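Local coordinates for AclR protein (Streptomyces galilaeus, PDB 2GEY) that is a putative hydroxylase of the SnoaL-like polyketide cyclase family, probably acting in the biosynthesis of an aromatic polyketide antibiotic, at residues A15-N18 and G24-K27; K66-E71 and V75-T80; E106-F109 and V115-W118. One frame throughout, in Å; residues are numbered along the deposited sequence.

Interaction 1: A15-N18 and G24-K27; sequences AAWN and GIIK
Ile25 sets its terminal methyl squarely over the five-membered ring of Trp17: CD1 stands 3.3 Å from the ring centroid and only 7° off the ring normal, a CH-pi contact made end-on to the face. Ile25 CD1 is 3.4 Å from both Trp17 NE1 and Trp17 CE2. What brings it there is the extended branch of the isoleucine; CG1 is anti to the carbonyl carbon (chi1 -58°) and CD1 reaches on past it with chi2 at 158°. The two side chains run at a slant to each other. Beneath this pair the helices draw together over small residues. Ala16 CB rests 3.6 Å from Gly24 C and 3.7 Å from Ile25 CG1, and the CA atoms of Ala16 and Gly24 are 5.2 Å apart. No hydrogen bond crosses; this is apolar helix-helix packing within a SnoaL-like protein of the NTF2 clan. Glycerol and tetraethylene glycol bound near Trp17 probably come from the crystallisation liquor, though such molecules can mark a pocket. The contact ties the C-terminal part of helix 3-18 to the short helix 23-26, while Met51 of helix 44-57 touches both Trp17 and Ile25.

Interaction 2: K66-E71 and V75-T80; sequences KSIMAE and VALRIT
Ser67 and Arg78 face each other as a hydrogen-bonded pair in an antiparallel beta hairpin, and with Lys66 they form a classic beta bulge. Lys66 and Ser67 both stand opposite Arg78, whose carbonyl oxygen takes two N-H groups: Lys66 N at 2.7 Å from Arg78 O, and Ser67 N, more distant, on a lone pair in the carbonyl plane. Further along, Met69 and Ala76 exchange a regular pair of backbone bonds. The side chains sort by face. Ile68, Ala70, Val75 and Leu77 share one, where Ile68 CD1 lies alongside Leu77 CD2 at 3.9 Å and Ile68 CG1 meets Val75 CG1 at 3.8 Å; Ala70 and Val75 meet helix 3-18 there, Cys10 packing on Val75.

On the other face Arg78 starts out extended, then bends at chi3 (51°), which folds its guanidinium back over the bulge with Lys66 CB beneath one face, 3.3 Å from Arg78 NH1. That flat group is held from outside, since Glu106 of the second subunit forms a salt bridge with Arg78 NE, giving this face to the dimer interface. In the conformer described, Ser67 OG is hydrogen-bonded to the same glutamate, and a water donates to Ser67 OG at 2.7 Å and to Ala76 O at 3.0 Å.

Interaction 3: E106-F109 and V115-W118; sequences ELRF and VEHW
Arg108 and Glu116 meet through a salt bridge centred on one oxygen, with Arg108 NE 2.8 Å from Glu116 OE1 and the N-H pointing almost straight at it (163°). The oxygen offers its anti lone pair and lies near the guanidinium plane, yet the carboxylate stands nearly upright to that plane, 81° apart, and the second link, from Arg108 NH2, is weak. Arg108 arrives by an extended start and a turn at chi3 (77°); Glu116 rises from the other strand, its OE2 hydrogen-bonded to Tyr36 OH. One face of the guanidinium carries Val115 CG2, 3.5 Å from Arg108 NH2.

This valine marks a classic beta bulge in the hairpin of strands 98-110 and 113-122: Val115 and Glu116 both face Arg108, whose carbonyl oxygen accepts strongly from Val115 N and weakly from Glu116 N. Beyond it, Trp118, with CG anti to the carbonyl carbon, turns the benzene edge of its indole to the opposite strand, CE3 3.4 Å from Glu106 O and CZ3 4.0 Å from Arg108 CB. Glu106, extended beyond CG, crosses the indole at a slant, and its carboxylate reaches Ser67 and Arg78 of the second subunit. Tyr36 stacks on the indole, and that same Arg78 adds a cation-pi contact.

Along the chain the three contacts come one after another, the helical one first and the two hairpins after it, all within the SnoaL-like part of the protein. Interactions 2 and 3 belong to one mixed sheet, their centres about 12 Å apart; strands 74-84 and 98-110 are neighbours in it, and Val75 O lies 2.8 Å from Leu107 N, probably a hydrogen bond that continues one hairpin into the next. Interaction 1 stands off, its centre about 16 Å from that of interaction 2 and about 15 Å from that of interaction 3, but helix 3-18 connects it to both by packing against the sheet. They form part of an alpha+beta barrel; the sheet face carrying Ser67, Arg78, Glu106 and Trp118 meets the second subunit.

Interaction 1: A15-N18 and G24-K27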
loop_
_atom_site.group_PDB
_atom_site.type_symbol
_atom_site.label_atom_id
_atom_site.label_comp_id
_atom_site.label_asym_id
_atom_site.label_seq_id
_atom_site.Cartn_x
_atom_site.Cartn_y
_atom_site.Cartn_z
ATOM N N ALA A 15 -20.101 -3.343 3.583
ATOM C CA ALA A 15 -21.217 -4.273 3.398
ATOM C C ALA A 15 -21.922 -4.019 2.067
ATOM O O ALA A 15 -22.308 -4.968 1.396
ATOM C CB ALA A 15 -22.199 -4.181 4.540
ATOM N N ALA A 16 -22.068 -2.744 1.690
ATOM C CA ALA A 16 -22.663 -2.361 0.413
ATOM C C ALA A 16 -21.864 -2.926 -0.762
ATOM O O ALA A 16 -22.443 -3.498 -1.689
ATOM C CB ALA A 16 -22.777 -0.847 0.303
ATOM N N TRP A 17 -20.540 -2.761 -0.721
ATOM C CA TRP A 17 -19.660 -3.390 -1.709
ATOM C C TRP A 17 -19.933 -4.885 -1.779
ATOM O O TRP A 17 -20.023 -5.456 -2.859
ATOM C CB TRP A 17 -18.182 -3.181 -1.360
ATOM C CG TRP A 17 -17.572 -1.978 -2.029
ATOM C CD1 TRP A 17 -17.057 -0.877 -1.426
ATOM C CD2 TRP A 17 -17.421 -1.775 -3.435
ATOM N NE1 TRP A 17 -16.595 0.008 -2.372
ATOM C CE2 TRP A 17 -16.813 -0.518 -3.615
ATOM C CE3 TRP A 17 -17.746 -2.533 -4.561
ATOM C CZ2 TRP A 17 -16.510 -0.005 -4.881
ATOM C CZ3 TRP A 17 -17.447 -2.021 -5.821
ATOM C CH2 TRP A 17 -16.833 -0.766 -5.963
ATOM N N ASN A 18 -20.053 -5.511 -0.619
ATOM C CA ASN A 18 -20.120 -6.972 -0.553
ATOM C C ASN A 18 -21.455 -7.569 -0.973
ATOM O O ASN A 18 -21.540 -8.788 -1.191
ATOM C CB ASN A 18 -19.721 -7.461 0.840
ATOM C CG ASN A 18 -18.207 -7.454 1.042
ATOM O OD1 ASN A 18 -17.441 -7.474 0.066
ATOM N ND2 ASN A 18 -17.772 -7.443 2.294
ATOM N N GLY A 24 -25.538 2.081 -2.113
ATOM C CA GLY A 24 -25.322 1.975 -0.666
ATOM C C GLY A 24 -23.985 2.504 -0.188
ATOM O O GLY A 24 -23.780 2.703 1.008
ATOM N N ILE A 25 -23.062 2.723 -1.123
ATOM C CA ILE A 25 -21.799 3.371 -0.820
ATOM C C ILE A 25 -21.959 4.882 -1.011
ATOM O O ILE A 25 -21.686 5.671 -0.104
ATOM C CB ILE A 25 -20.681 2.857 -1.757
ATOM C CG1 ILE A 25 -20.532 1.337 -1.633
ATOM C CG2 ILE A 25 -19.362 3.563 -1.482
ATOM C CD1 ILE A 25 -19.888 0.720 -2.811
ATOM N N ILE A 26 -22.425 5.284 -2.188
ATOM C CA ILE A 26 -22.454 6.694 -2.565
ATOM C C ILE A 26 -23.438 7.505 -1.700
ATOM O O ILE A 26 -23.303 8.725 -1.559
ATOM C CB ILE A 26 -22.727 6.833 -4.093
ATOM C CG1 ILE A 26 -21.525 6.277 -4.873
ATOM C CG2 ILE A 26 -22.990 8.276 -4.486
ATOM C CD1 ILE A 26 -21.832 5.842 -6.287
ATOM N N LYS A 27 -24.417 6.828 -1.104
ATOM C CA LYS A 27 -25.380 7.527 -0.235
ATOM C C LYS A 27 -24.710 8.165 0.986
ATOM O O LYS A 27 -25.281 9.053 1.617
ATOM C CB LYS A 27 -26.494 6.583 0.220
ATOM C CG LYS A 27 -26.051 5.483 1.141
ATOM C CD LYS A 27 -27.175 4.503 1.423
ATOM C CE LYS A 27 -28.160 5.040 2.422
ATOM N NZ LYS A 27 -29.079 3.960 2.897
#

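Interaction 2: K66-E71 and V75-T80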
loop_
_atom_site.group_PDB
_atom_site.type_symbol
_atom_site.label_atom_id
_atom_site.label_comp_id
_atom_site.label_asym_id
_atom_site.label_seq_id
_atom_site.Cartn_x
_atom_site.Cartn_y
_atom_site.Cartn_z
ATOM N N LYS A 66 -9.074 -6.236 6.919
ATOM C CA LYS A 66 -7.969 -6.781 7.705
ATOM C C LYS A 66 -7.713 -5.944 8.949
ATOM O O LYS A 66 -7.287 -6.460 9.998
ATOM C CB LYS A 66 -6.698 -6.840 6.859
ATOM C CG LYS A 66 -6.816 -7.637 5.560
ATOM C CD LYS A 66 -7.240 -9.081 5.765
ATOM C CE LYS A 66 -6.220 -9.897 6.506
ATOM N NZ LYS A 66 -6.565 -11.369 6.492
ATOM N N SER A 67 -7.917 -4.640 8.824
ATOM C CA SER A 67 -7.782 -3.745 9.963
ATOM C C SER A 67 -8.607 -2.488 9.742
ATOM O O SER A 67 -8.827 -2.065 8.615
ATOM C CB SER A 67 -6.311 -3.373 10.209
ATOM O OG SER A 67 -5.907 -2.281 9.396
ATOM N N ILE A 68 -9.075 -1.916 10.846
ATOM C CA ILE A 68 -9.814 -0.661 10.824
ATOM C C ILE A 68 -9.296 0.204 11.978
ATOM O O ILE A 68 -8.972 -0.307 13.053
ATOM C CB ILE A 68 -11.356 -0.886 10.843
ATOM C CG1 ILE A 68 -12.090 0.444 10.732
ATOM C CG2 ILE A 68 -11.819 -1.670 12.084
ATOM C CD1 ILE A 68 -13.551 0.290 10.335
ATOM N N MET A 69 -9.147 1.496 11.718
ATOM C CA MET A 69 -8.589 2.413 12.685
ATOM C C MET A 69 -9.336 3.718 12.557
ATOM O O MET A 69 -9.759 4.071 11.466
ATOM C CB MET A 69 -7.111 2.625 12.374
ATOM C CG MET A 69 -6.360 3.455 13.367
ATOM S SD MET A 69 -4.622 3.627 12.896
ATOM C CE MET A 69 -4.183 1.902 12.656
ATOM N N ALA A 70 -9.508 4.418 13.674
ATOM C CA ALA A 70 -10.172 5.715 13.676
ATOM C C ALA A 70 -9.476 6.673 14.631
ATOM O O ALA A 70 -9.029 6.272 15.712
ATOM C CB ALA A 70 -11.620 5.562 14.057
ATOM N N GLU A 71 -9.386 7.932 14.213
ATOM C CA GLU A 71 -8.866 9.008 15.050
ATOM C C GLU A 71 -9.477 10.307 14.555
ATOM O O GLU A 71 -9.623 10.509 13.345
ATOM C CB GLU A 71 -7.338 9.082 14.991
ATOM C CG GLU A 71 -6.715 9.950 16.101
ATOM C CD GLU A 71 -5.183 9.995 16.071
ATOM O OE1 GLU A 71 -4.592 9.653 15.043
ATOM O OE2 GLU A 71 -4.565 10.375 17.096
ATOM N N VAL A 75 -11.301 7.692 9.426
ATOM C CA VAL A 75 -11.268 6.240 9.557
ATOM C C VAL A 75 -10.400 5.702 8.417
ATOM O O VAL A 75 -10.461 6.228 7.300
ATOM C CB VAL A 75 -12.677 5.623 9.464
ATOM C CG1 VAL A 75 -12.614 4.098 9.666
ATOM C CG2 VAL A 75 -13.624 6.265 10.476
ATOM N N ALA A 76 -9.597 4.677 8.702
ATOM C CA ALA A 76 -8.795 3.994 7.679
ATOM C C ALA A 76 -9.033 2.486 7.757
ATOM O O ALA A 76 -9.064 1.908 8.855
ATOM C CB ALA A 76 -7.316 4.298 7.862
ATOM N N LEU A 77 -9.190 1.863 6.595
ATOM C CA LEU A 77 -9.458 0.437 6.496
ATOM C C LEU A 77 -8.415 -0.173 5.589
ATOM O O LEU A 77 -8.213 0.313 4.474
ATOM C CB LEU A 77 -10.830 0.166 5.891
ATOM C CG LEU A 77 -12.008 0.724 6.696
ATOM C CD1 LEU A 77 -12.305 2.147 6.262
ATOM C CD2 LEU A 77 -13.221 -0.142 6.500
ATOM N N ARG A 78 -7.771 -1.224 6.065
ATOM C CA ARG A 78 -6.885 -2.030 5.241
ATOM C C ARG A 78 -7.708 -3.232 4.782
ATOM O O ARG A 78 -8.207 -4.011 5.604
ATOM C CB ARG A 78 -5.652 -2.470 6.033
ATOM C CG ARG A 78 -4.672 -3.303 5.206
ATOM C CD ARG A 78 -3.298 -3.404 5.855
ATOM N NE ARG A 78 -3.373 -3.837 7.250
ATOM C CZ ARG A 78 -3.453 -5.102 7.650
ATOM N NH1 ARG A 78 -3.458 -6.094 6.788
ATOM N NH2 ARG A 78 -3.517 -5.374 8.937
ATOM N N ILE A 79 -7.830 -3.370 3.468
ATOM C CA ILE A 79 -8.777 -4.285 2.856
ATOM C C ILE A 79 -8.090 -5.180 1.827
ATOM O O ILE A 79 -7.256 -4.710 1.052
ATOM C CB ILE A 79 -9.900 -3.489 2.163
ATOM C CG1 ILE A 79 -10.722 -2.725 3.210
ATOM C CG2 ILE A 79 -10.794 -4.408 1.324
ATOM C CD1 ILE A 79 -11.573 -1.621 2.650
ATOM N N THR A 80 -8.460 -6.457 1.827
ATOM C CA THR A 80 -8.072 -7.387 0.779
ATOM C C THR A 80 -9.308 -7.711 -0.045
ATOM O O THR A 80 -10.357 -8.060 0.505
ATOM C CB THR A 80 -7.475 -8.669 1.375
ATOM O OG1 THR A 80 -6.275 -8.333 2.087
ATOM C CG2 THR A 80 -7.161 -9.700 0.271
HETATM O O HOH W 1 -6.525 0.369 9.426
#

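Interaction 3: E106-F109 and V115-W118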
loop_
_atom_site.group_PDB
_atom_site.type_symbol
_atom_site.label_atom_id
_atom_site.label_comp_id
_atom_site.label_asym_id
_atom_site.label_seq_id
_atom_site.Cartn_x
_atom_site.Cartn_y
_atom_site.Cartn_z
ATOM N N GLU A 106 -8.928 5.684 3.244
ATOM C CA GLU A 106 -9.001 6.617 4.350
ATOM C C GLU A 106 -10.141 7.574 4.055
ATOM O O GLU A 106 -10.245 8.089 2.943
ATOM C CB GLU A 106 -7.670 7.350 4.532
ATOM C CG GLU A 106 -7.613 8.272 5.739
ATOM C CD GLU A 106 -6.287 8.995 5.882
ATOM O OE1 GLU A 106 -5.304 8.637 5.185
ATOM O OE2 GLU A 106 -6.221 9.923 6.718
ATOM N N LEU A 107 -10.980 7.812 5.060
ATOM C CA LEU A 107 -12.176 8.635 4.910
ATOM C C LEU A 107 -12.243 9.676 6.015
ATOM O O LEU A 107 -11.935 9.376 7.167
ATOM C CB LEU A 107 -13.435 7.764 4.975
ATOM C CG LEU A 107 -13.632 6.669 3.922
ATOM C CD1 LEU A 107 -14.961 5.982 4.162
ATOM C CD2 LEU A 107 -13.567 7.218 2.507
ATOM N N ARG A 108 -12.636 10.896 5.661
ATOM C CA ARG A 108 -12.879 11.950 6.643
ATOM C C ARG A 108 -14.359 12.319 6.590
ATOM O O ARG A 108 -14.918 12.507 5.501
ATOM C CB ARG A 108 -12.007 13.188 6.383
ATOM C CG ARG A 108 -12.119 14.225 7.503
ATOM C CD ARG A 108 -11.121 15.338 7.358
ATOM N NE ARG A 108 -11.516 16.290 6.332
ATOM C CZ ARG A 108 -12.373 17.296 6.511
ATOM N NH1 ARG A 108 -12.994 17.488 7.672
ATOM N NH2 ARG A 108 -12.628 18.113 5.501
ATOM N N PHE A 109 -14.973 12.434 7.769
ATOM C CA PHE A 109 -16.411 12.676 7.904
ATOM C C PHE A 109 -16.716 14.077 8.399
ATOM O O PHE A 109 -15.993 14.614 9.234
ATOM C CB PHE A 109 -17.022 11.703 8.917
ATOM C CG PHE A 109 -17.156 10.298 8.404
ATOM C CD1 PHE A 109 -16.051 9.457 8.365
ATOM C CD2 PHE A 109 -18.387 9.820 7.959
ATOM C CE1 PHE A 109 -16.164 8.162 7.877
ATOM C CE2 PHE A 109 -18.511 8.524 7.485
ATOM C CZ PHE A 109 -17.391 7.699 7.439
ATOM N N VAL A 115 -16.499 13.532 3.373
ATOM C CA VAL A 115 -16.100 14.739 2.638
ATOM C C VAL A 115 -14.744 14.622 1.920
ATOM O O VAL A 115 -14.441 15.401 0.989
ATOM C CB VAL A 115 -16.095 15.987 3.551
ATOM C CG1 VAL A 115 -17.499 16.287 4.041
ATOM C CG2 VAL A 115 -15.126 15.820 4.711
ATOM N N GLU A 116 -13.924 13.675 2.367
ATOM C CA GLU A 116 -12.652 13.381 1.719
ATOM C C GLU A 116 -12.404 11.890 1.751
ATOM O O GLU A 116 -12.691 11.222 2.756
ATOM C CB GLU A 116 -11.484 14.109 2.403
ATOM C CG GLU A 116 -11.471 15.612 2.176
ATOM C CD GLU A 116 -10.223 16.277 2.725
ATOM O OE1 GLU A 116 -10.108 16.387 3.962
ATOM O OE2 GLU A 116 -9.368 16.719 1.921
ATOM N N HIS A 117 -11.835 11.396 0.654
ATOM C CA HIS A 117 -11.562 9.985 0.473
ATOM C C HIS A 117 -10.188 9.831 -0.188
ATOM O O HIS A 117 -9.966 10.368 -1.271
ATOM C CB HIS A 117 -12.690 9.384 -0.378
ATOM C CG HIS A 117 -12.381 8.043 -0.958
ATOM N ND1 HIS A 117 -12.636 7.732 -2.277
ATOM C CD2 HIS A 117 -11.832 6.933 -0.409
ATOM C CE1 HIS A 117 -12.265 6.486 -2.512
ATOM N NE2 HIS A 117 -11.775 5.979 -1.397
ATOM N N TRP A 118 -9.276 9.125 0.476
ATOM C CA TRP A 118 -7.952 8.832 -0.068
ATOM C C TRP A 118 -7.788 7.322 -0.195
ATOM O O TRP A 118 -8.188 6.576 0.709
ATOM C CB TRP A 118 -6.844 9.340 0.858
ATOM C CG TRP A 118 -6.854 10.789 1.189
ATOM C CD1 TRP A 118 -6.138 11.770 0.576
ATOM C CD2 TRP A 118 -7.566 11.422 2.259
ATOM N NE1 TRP A 118 -6.367 12.976 1.184
ATOM C CE2 TRP A 118 -7.242 12.797 2.219
ATOM C CE3 TRP A 118 -8.438 10.961 3.253
ATOM C CZ2 TRP A 118 -7.772 13.722 3.128
ATOM C CZ3 TRP A 118 -8.972 11.880 4.153
ATOM C CH2 TRP A 118 -8.634 13.243 4.085
#